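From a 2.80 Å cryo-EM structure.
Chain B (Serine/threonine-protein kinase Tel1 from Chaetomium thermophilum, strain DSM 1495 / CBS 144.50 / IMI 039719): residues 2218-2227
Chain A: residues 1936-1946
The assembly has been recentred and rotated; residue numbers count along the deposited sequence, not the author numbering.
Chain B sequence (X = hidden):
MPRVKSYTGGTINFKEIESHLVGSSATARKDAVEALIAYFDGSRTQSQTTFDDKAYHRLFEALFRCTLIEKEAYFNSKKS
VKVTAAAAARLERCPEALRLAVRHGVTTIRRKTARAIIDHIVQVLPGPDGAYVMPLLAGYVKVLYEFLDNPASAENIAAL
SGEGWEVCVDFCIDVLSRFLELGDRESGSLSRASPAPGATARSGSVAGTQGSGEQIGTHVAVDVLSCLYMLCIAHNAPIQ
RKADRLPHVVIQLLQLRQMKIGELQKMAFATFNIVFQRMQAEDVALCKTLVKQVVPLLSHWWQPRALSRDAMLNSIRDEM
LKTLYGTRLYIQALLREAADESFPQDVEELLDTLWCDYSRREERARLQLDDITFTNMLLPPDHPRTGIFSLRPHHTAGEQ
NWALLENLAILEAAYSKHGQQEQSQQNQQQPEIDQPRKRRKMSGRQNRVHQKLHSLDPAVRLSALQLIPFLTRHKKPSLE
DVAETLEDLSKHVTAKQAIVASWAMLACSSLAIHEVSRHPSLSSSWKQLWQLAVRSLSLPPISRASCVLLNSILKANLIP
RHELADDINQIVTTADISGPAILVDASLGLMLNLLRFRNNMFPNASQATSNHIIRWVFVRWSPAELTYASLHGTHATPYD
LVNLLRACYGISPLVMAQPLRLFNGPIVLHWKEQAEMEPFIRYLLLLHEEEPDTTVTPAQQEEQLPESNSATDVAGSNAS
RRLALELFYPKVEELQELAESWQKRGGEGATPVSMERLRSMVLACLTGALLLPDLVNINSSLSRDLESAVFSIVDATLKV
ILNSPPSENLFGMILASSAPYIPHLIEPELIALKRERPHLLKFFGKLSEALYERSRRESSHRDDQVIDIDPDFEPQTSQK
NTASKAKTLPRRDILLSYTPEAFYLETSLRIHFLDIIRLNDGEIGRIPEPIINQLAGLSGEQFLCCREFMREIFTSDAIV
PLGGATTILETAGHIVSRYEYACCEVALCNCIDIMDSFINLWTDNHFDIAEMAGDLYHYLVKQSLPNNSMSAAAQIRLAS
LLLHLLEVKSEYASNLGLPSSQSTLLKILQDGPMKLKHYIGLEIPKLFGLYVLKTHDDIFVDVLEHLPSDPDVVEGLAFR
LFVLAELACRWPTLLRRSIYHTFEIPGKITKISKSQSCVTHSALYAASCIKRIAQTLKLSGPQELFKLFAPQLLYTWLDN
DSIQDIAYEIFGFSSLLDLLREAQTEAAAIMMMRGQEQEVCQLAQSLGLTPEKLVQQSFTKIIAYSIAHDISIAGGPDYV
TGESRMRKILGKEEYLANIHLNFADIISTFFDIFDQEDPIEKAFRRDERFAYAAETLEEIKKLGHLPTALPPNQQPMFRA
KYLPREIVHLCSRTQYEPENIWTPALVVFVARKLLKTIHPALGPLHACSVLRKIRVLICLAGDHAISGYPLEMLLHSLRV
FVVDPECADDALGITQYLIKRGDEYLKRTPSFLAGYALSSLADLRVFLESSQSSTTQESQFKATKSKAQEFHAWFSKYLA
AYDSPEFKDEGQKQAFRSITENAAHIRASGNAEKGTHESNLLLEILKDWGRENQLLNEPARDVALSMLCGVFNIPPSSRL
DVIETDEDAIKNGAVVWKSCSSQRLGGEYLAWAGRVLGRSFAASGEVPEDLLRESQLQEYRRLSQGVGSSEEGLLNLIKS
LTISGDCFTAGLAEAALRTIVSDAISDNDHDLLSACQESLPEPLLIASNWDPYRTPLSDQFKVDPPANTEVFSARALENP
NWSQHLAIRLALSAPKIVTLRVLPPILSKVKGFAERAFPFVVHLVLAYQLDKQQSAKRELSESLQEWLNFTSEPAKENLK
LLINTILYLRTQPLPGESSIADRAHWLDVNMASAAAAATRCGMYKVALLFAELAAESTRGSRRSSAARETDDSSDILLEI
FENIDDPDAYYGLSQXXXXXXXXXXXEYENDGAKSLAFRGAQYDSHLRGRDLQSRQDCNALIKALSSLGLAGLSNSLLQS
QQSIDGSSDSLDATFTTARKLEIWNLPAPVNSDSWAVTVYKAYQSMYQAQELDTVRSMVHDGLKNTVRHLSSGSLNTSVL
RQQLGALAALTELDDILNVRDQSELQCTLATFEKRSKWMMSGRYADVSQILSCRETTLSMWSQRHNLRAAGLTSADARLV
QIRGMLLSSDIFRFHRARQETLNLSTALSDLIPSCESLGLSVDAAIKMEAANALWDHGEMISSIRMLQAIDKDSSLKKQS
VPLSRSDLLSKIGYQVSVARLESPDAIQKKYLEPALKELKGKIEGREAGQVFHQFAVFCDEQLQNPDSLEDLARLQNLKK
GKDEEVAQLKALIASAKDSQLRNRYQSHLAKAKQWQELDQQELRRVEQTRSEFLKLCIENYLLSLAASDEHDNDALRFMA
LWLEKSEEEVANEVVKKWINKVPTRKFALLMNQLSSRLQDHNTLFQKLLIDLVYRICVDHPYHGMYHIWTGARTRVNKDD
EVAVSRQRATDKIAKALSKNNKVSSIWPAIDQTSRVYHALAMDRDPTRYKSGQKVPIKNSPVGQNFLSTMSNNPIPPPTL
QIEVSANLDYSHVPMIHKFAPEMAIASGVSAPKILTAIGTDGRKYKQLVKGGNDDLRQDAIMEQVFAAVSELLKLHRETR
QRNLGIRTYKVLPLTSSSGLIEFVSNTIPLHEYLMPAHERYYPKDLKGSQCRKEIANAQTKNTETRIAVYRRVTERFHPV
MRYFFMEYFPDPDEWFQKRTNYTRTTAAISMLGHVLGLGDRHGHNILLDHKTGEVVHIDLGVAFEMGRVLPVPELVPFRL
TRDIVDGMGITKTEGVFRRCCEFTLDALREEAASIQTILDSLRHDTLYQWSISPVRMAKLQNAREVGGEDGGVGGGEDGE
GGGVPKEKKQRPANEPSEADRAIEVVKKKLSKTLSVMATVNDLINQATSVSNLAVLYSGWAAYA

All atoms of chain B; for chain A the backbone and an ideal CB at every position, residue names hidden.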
# COMPACT_ATOMS: atom_id res chain seq x y z
N GLY B 2218 8.79 5.71 -2.87
CA GLY B 2218 7.82 5.69 -3.94
C GLY B 2218 7.90 6.83 -4.93
O GLY B 2218 7.16 6.82 -5.91
N GLU B 2219 8.78 7.81 -4.71
CA GLU B 2219 8.94 8.92 -5.65
C GLU B 2219 9.90 8.50 -6.74
O GLU B 2219 11.11 8.68 -6.64
CB GLU B 2219 9.45 10.16 -4.93
CG GLU B 2219 8.89 10.36 -3.55
CD GLU B 2219 7.41 10.56 -3.56
OE1 GLU B 2219 6.70 9.80 -2.88
OE2 GLU B 2219 6.93 11.48 -4.26
N MET B 2220 9.37 7.95 -7.82
CA MET B 2220 10.22 7.44 -8.89
C MET B 2220 10.77 8.56 -9.75
O MET B 2220 11.96 8.58 -10.08
CB MET B 2220 9.44 6.45 -9.74
CG MET B 2220 9.02 5.22 -8.99
SD MET B 2220 8.49 3.92 -10.11
CE MET B 2220 8.33 2.56 -8.98
N ILE B 2221 9.92 9.51 -10.15
CA ILE B 2221 10.40 10.53 -11.07
C ILE B 2221 11.36 11.48 -10.37
O ILE B 2221 12.33 11.94 -10.97
CB ILE B 2221 9.22 11.28 -11.70
CG1 ILE B 2221 8.19 10.29 -12.24
CG2 ILE B 2221 9.70 12.14 -12.84
CD1 ILE B 2221 8.73 9.36 -13.26
N SER B 2222 11.13 11.76 -9.09
CA SER B 2222 12.05 12.62 -8.35
C SER B 2222 13.42 11.97 -8.23
O SER B 2222 14.45 12.64 -8.40
CB SER B 2222 11.48 12.93 -6.98
OG SER B 2222 10.11 13.22 -7.06
N SER B 2223 13.45 10.67 -7.95
CA SER B 2223 14.71 9.95 -7.86
C SER B 2223 15.44 9.93 -9.19
O SER B 2223 16.66 10.12 -9.24
CB SER B 2223 14.44 8.53 -7.38
OG SER B 2223 15.47 7.66 -7.78
N ILE B 2224 14.72 9.71 -10.29
CA ILE B 2224 15.36 9.69 -11.60
C ILE B 2224 15.92 11.06 -11.95
O ILE B 2224 17.04 11.17 -12.47
CB ILE B 2224 14.36 9.19 -12.66
CG1 ILE B 2224 14.00 7.74 -12.39
CG2 ILE B 2224 14.95 9.32 -14.03
CD1 ILE B 2224 12.82 7.27 -13.17
N ARG B 2225 15.17 12.12 -11.67
CA ARG B 2225 15.66 13.47 -11.97
C ARG B 2225 16.88 13.81 -11.13
O ARG B 2225 17.81 14.45 -11.61
CB ARG B 2225 14.56 14.49 -11.73
CG ARG B 2225 13.34 14.32 -12.58
CD ARG B 2225 13.68 14.14 -14.03
NE ARG B 2225 12.47 13.94 -14.83
CZ ARG B 2225 12.45 13.43 -16.05
NH1 ARG B 2225 11.31 13.30 -16.70
NH2 ARG B 2225 13.58 13.06 -16.63
N MET B 2226 16.89 13.37 -9.87
CA MET B 2226 18.03 13.61 -9.00
C MET B 2226 19.28 12.89 -9.49
O MET B 2226 20.37 13.46 -9.50
CB MET B 2226 17.67 13.17 -7.59
CG MET B 2226 18.37 13.91 -6.52
SD MET B 2226 17.50 13.81 -4.97
CE MET B 2226 18.62 14.78 -3.99
N LEU B 2227 19.13 11.63 -9.92
CA LEU B 2227 20.29 10.91 -10.44
C LEU B 2227 20.79 11.52 -11.74
O LEU B 2227 22.00 11.59 -11.97
CB LEU B 2227 19.94 9.44 -10.65
CG LEU B 2227 19.75 8.54 -9.45
CD1 LEU B 2227 19.38 7.18 -9.93
CD2 LEU B 2227 21.00 8.48 -8.64
N UNK A 1936 13.79 21.42 -10.20
CA UNK A 1936 14.86 20.51 -9.85
C UNK A 1936 14.52 19.71 -8.60
O UNK A 1936 13.87 20.19 -7.68
CB UNK A 1936 16.16 21.28 -9.65
N UNK A 1937 14.97 18.46 -8.59
CA UNK A 1937 14.50 17.48 -7.61
C UNK A 1937 15.42 17.42 -6.40
O UNK A 1937 16.63 17.60 -6.50
CB UNK A 1937 14.39 16.10 -8.25
N UNK A 1938 14.81 17.16 -5.25
CA UNK A 1938 15.49 16.98 -3.97
C UNK A 1938 14.43 16.55 -2.97
O UNK A 1938 13.24 16.50 -3.28
CB UNK A 1938 16.21 18.25 -3.52
N UNK A 1939 14.88 16.21 -1.76
CA UNK A 1939 13.94 15.89 -0.70
C UNK A 1939 13.11 17.11 -0.31
O UNK A 1939 11.94 16.97 0.06
CB UNK A 1939 14.68 15.34 0.52
N UNK A 1940 13.69 18.30 -0.42
CA UNK A 1940 12.96 19.51 -0.08
C UNK A 1940 11.83 19.78 -1.05
O UNK A 1940 10.73 20.17 -0.64
CB UNK A 1940 13.91 20.71 -0.04
N UNK A 1941 12.07 19.57 -2.34
CA UNK A 1941 11.04 19.83 -3.34
C UNK A 1941 9.92 18.81 -3.23
O UNK A 1941 8.74 19.15 -3.40
CB UNK A 1941 11.64 19.81 -4.75
N UNK A 1942 10.25 17.56 -2.93
CA UNK A 1942 9.22 16.56 -2.68
C UNK A 1942 8.40 16.94 -1.45
O UNK A 1942 7.18 16.75 -1.41
CB UNK A 1942 9.85 15.18 -2.50
N UNK A 1943 9.06 17.51 -0.44
CA UNK A 1943 8.32 17.96 0.73
C UNK A 1943 7.40 19.13 0.40
O UNK A 1943 6.28 19.20 0.90
CB UNK A 1943 9.29 18.36 1.85
N UNK A 1944 7.87 20.05 -0.44
CA UNK A 1944 7.04 21.16 -0.88
C UNK A 1944 5.81 20.66 -1.63
O UNK A 1944 4.70 21.16 -1.41
CB UNK A 1944 7.85 22.11 -1.76
N UNK A 1945 5.98 19.68 -2.50
CA UNK A 1945 4.84 19.12 -3.21
C UNK A 1945 3.90 18.38 -2.27
O UNK A 1945 2.68 18.40 -2.48
CB UNK A 1945 5.32 18.18 -4.32
N UNK A 1946 4.43 17.72 -1.24
CA UNK A 1946 3.57 17.00 -0.32
C UNK A 1946 2.81 17.94 0.60
O UNK A 1946 1.71 17.61 1.05
CB UNK A 1946 4.40 16.01 0.51

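Position 1936 precedes the helix of chain A, with phi/psi of -56/145. Its CA-to-CB bond points sideways and the ideal CB has nothing of chain B within 5.5 Å, so almost any residue, polar ones especially, would do. The deposited residue is A:Asp1936, whose side chain leads away.

Of the ideal CBs, that of 1937 comes closest to the chain B stretch. It points toward the helix of chain B and lies 3.5 Å from B:Ser2222 O, 3.8 Å from B:Arg2225 CB and 4.0 Å from B:Met2226 N. B:Ser2222 O also accepts the helical hydrogen bond from B:Met2226 N, at 2.9 Å. With distances this short at the CB itself, a small side chain suits the close approach best: alanine, glycine or perhaps serine. It is A:Ala1937, whose methyl packs against the helix backbone, its CB 4.4 Å from B:Met2226 CB.

Position 1938 comes right before the helix; its backbone is extended (-173/174) and it occupies the N-cap position, where serine, threonine, aspartate or asparagine is common. CA-to-CB points away from chain B, and the methyl CE of B:Met2226 packs on the CA of 1938, at 3.8 Å, an atom every residue has. The N-cap position alone therefore favours those four. A:Ser1938 is one of these.

Positions 1939, 1940, 1941, 1943 and 1944 are helical, and none has an ideal CB within 5.5 Å of chain B; CA-to-CB at 1939 points away. This contact hardly restricts them, and most helix-compatible residues, apolar or polar, would serve. They are A:Leu1939, A:Ser1940, A:Thr1941, A:Leu1943 and A:Ala1944. A:Ser1940 OG is 3.0 Å from A:Ser1938 OG, a hydrogen bond in which either could donate, and A:Thr1941 OG1 donates to A:Asp1936 O at 3.3 Å.

Position 1942 points toward chain B, with its ideal CB 5.0 Å from both B:Ser2222 OG and B:Glu2219 CG. That gap admits a medium-sized side chain: valine, isoleucine or threonine would be plausible. A:Val1942, in the t rotamer, fills it, placing CG2 3.7 Å from B:Ser2222 OG and CG1 3.8 Å from B:Glu2219 OE2.

Position 1945 also points toward chain B, but its CB is too far back for a short side chain to make contact. The carboxylate of B:Glu2219 invites a long basic residue, arginine or lysine. A:Arg1945 spans the distance: its NH1 forms a very short salt bridge of 2.4 Å with B:Glu2219 OE2, which meets the guanidinium at its edge, near its plane.

Position 1946 points toward chain B from beyond 5.5 Å, leaving room for several large residues. A:Leu1946 makes no close contact.

Chain A, residues 1936-1946: DASLSTVLARL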
# COMPACT_ATOMS: atom_id res chain seq x y z
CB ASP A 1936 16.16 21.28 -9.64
CG ASP A 1936 15.92 22.70 -9.19
OD1 ASP A 1936 14.75 23.12 -9.17
OD2 ASP A 1936 16.90 23.39 -8.87
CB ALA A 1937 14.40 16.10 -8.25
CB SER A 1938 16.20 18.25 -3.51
OG SER A 1938 15.34 19.37 -3.57
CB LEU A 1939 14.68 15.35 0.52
CG LEU A 1939 15.32 13.97 0.45
CD1 LEU A 1939 16.34 13.79 1.56
CD2 LEU A 1939 14.28 12.90 0.56
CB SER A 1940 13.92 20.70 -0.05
OG SER A 1940 14.27 21.09 -1.36
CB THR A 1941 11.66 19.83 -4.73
OG1 THR A 1941 12.37 21.06 -4.93
CG2 THR A 1941 10.61 19.70 -5.80
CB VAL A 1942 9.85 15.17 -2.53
CG1 VAL A 1942 8.79 14.14 -2.21
CG2 VAL A 1942 10.56 14.80 -3.79
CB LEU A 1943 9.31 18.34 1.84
CG LEU A 1943 8.73 18.75 3.18
CD1 LEU A 1943 7.67 17.78 3.63
CD2 LEU A 1943 9.86 18.82 4.18
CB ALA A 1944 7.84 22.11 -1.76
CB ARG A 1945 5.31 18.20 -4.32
CG ARG A 1945 4.17 17.49 -5.01
CD ARG A 1945 4.66 16.45 -5.98
NE ARG A 1945 5.39 15.37 -5.33
CZ ARG A 1945 4.82 14.40 -4.61
NH1 ARG A 1945 5.56 13.46 -4.06
NH2 ARG A 1945 3.51 14.39 -4.43
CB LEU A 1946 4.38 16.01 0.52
CG LEU A 1946 4.84 14.74 -0.18
CD1 LEU A 1946 5.84 14.04 0.70
CD2 LEU A 1946 3.66 13.85 -0.46
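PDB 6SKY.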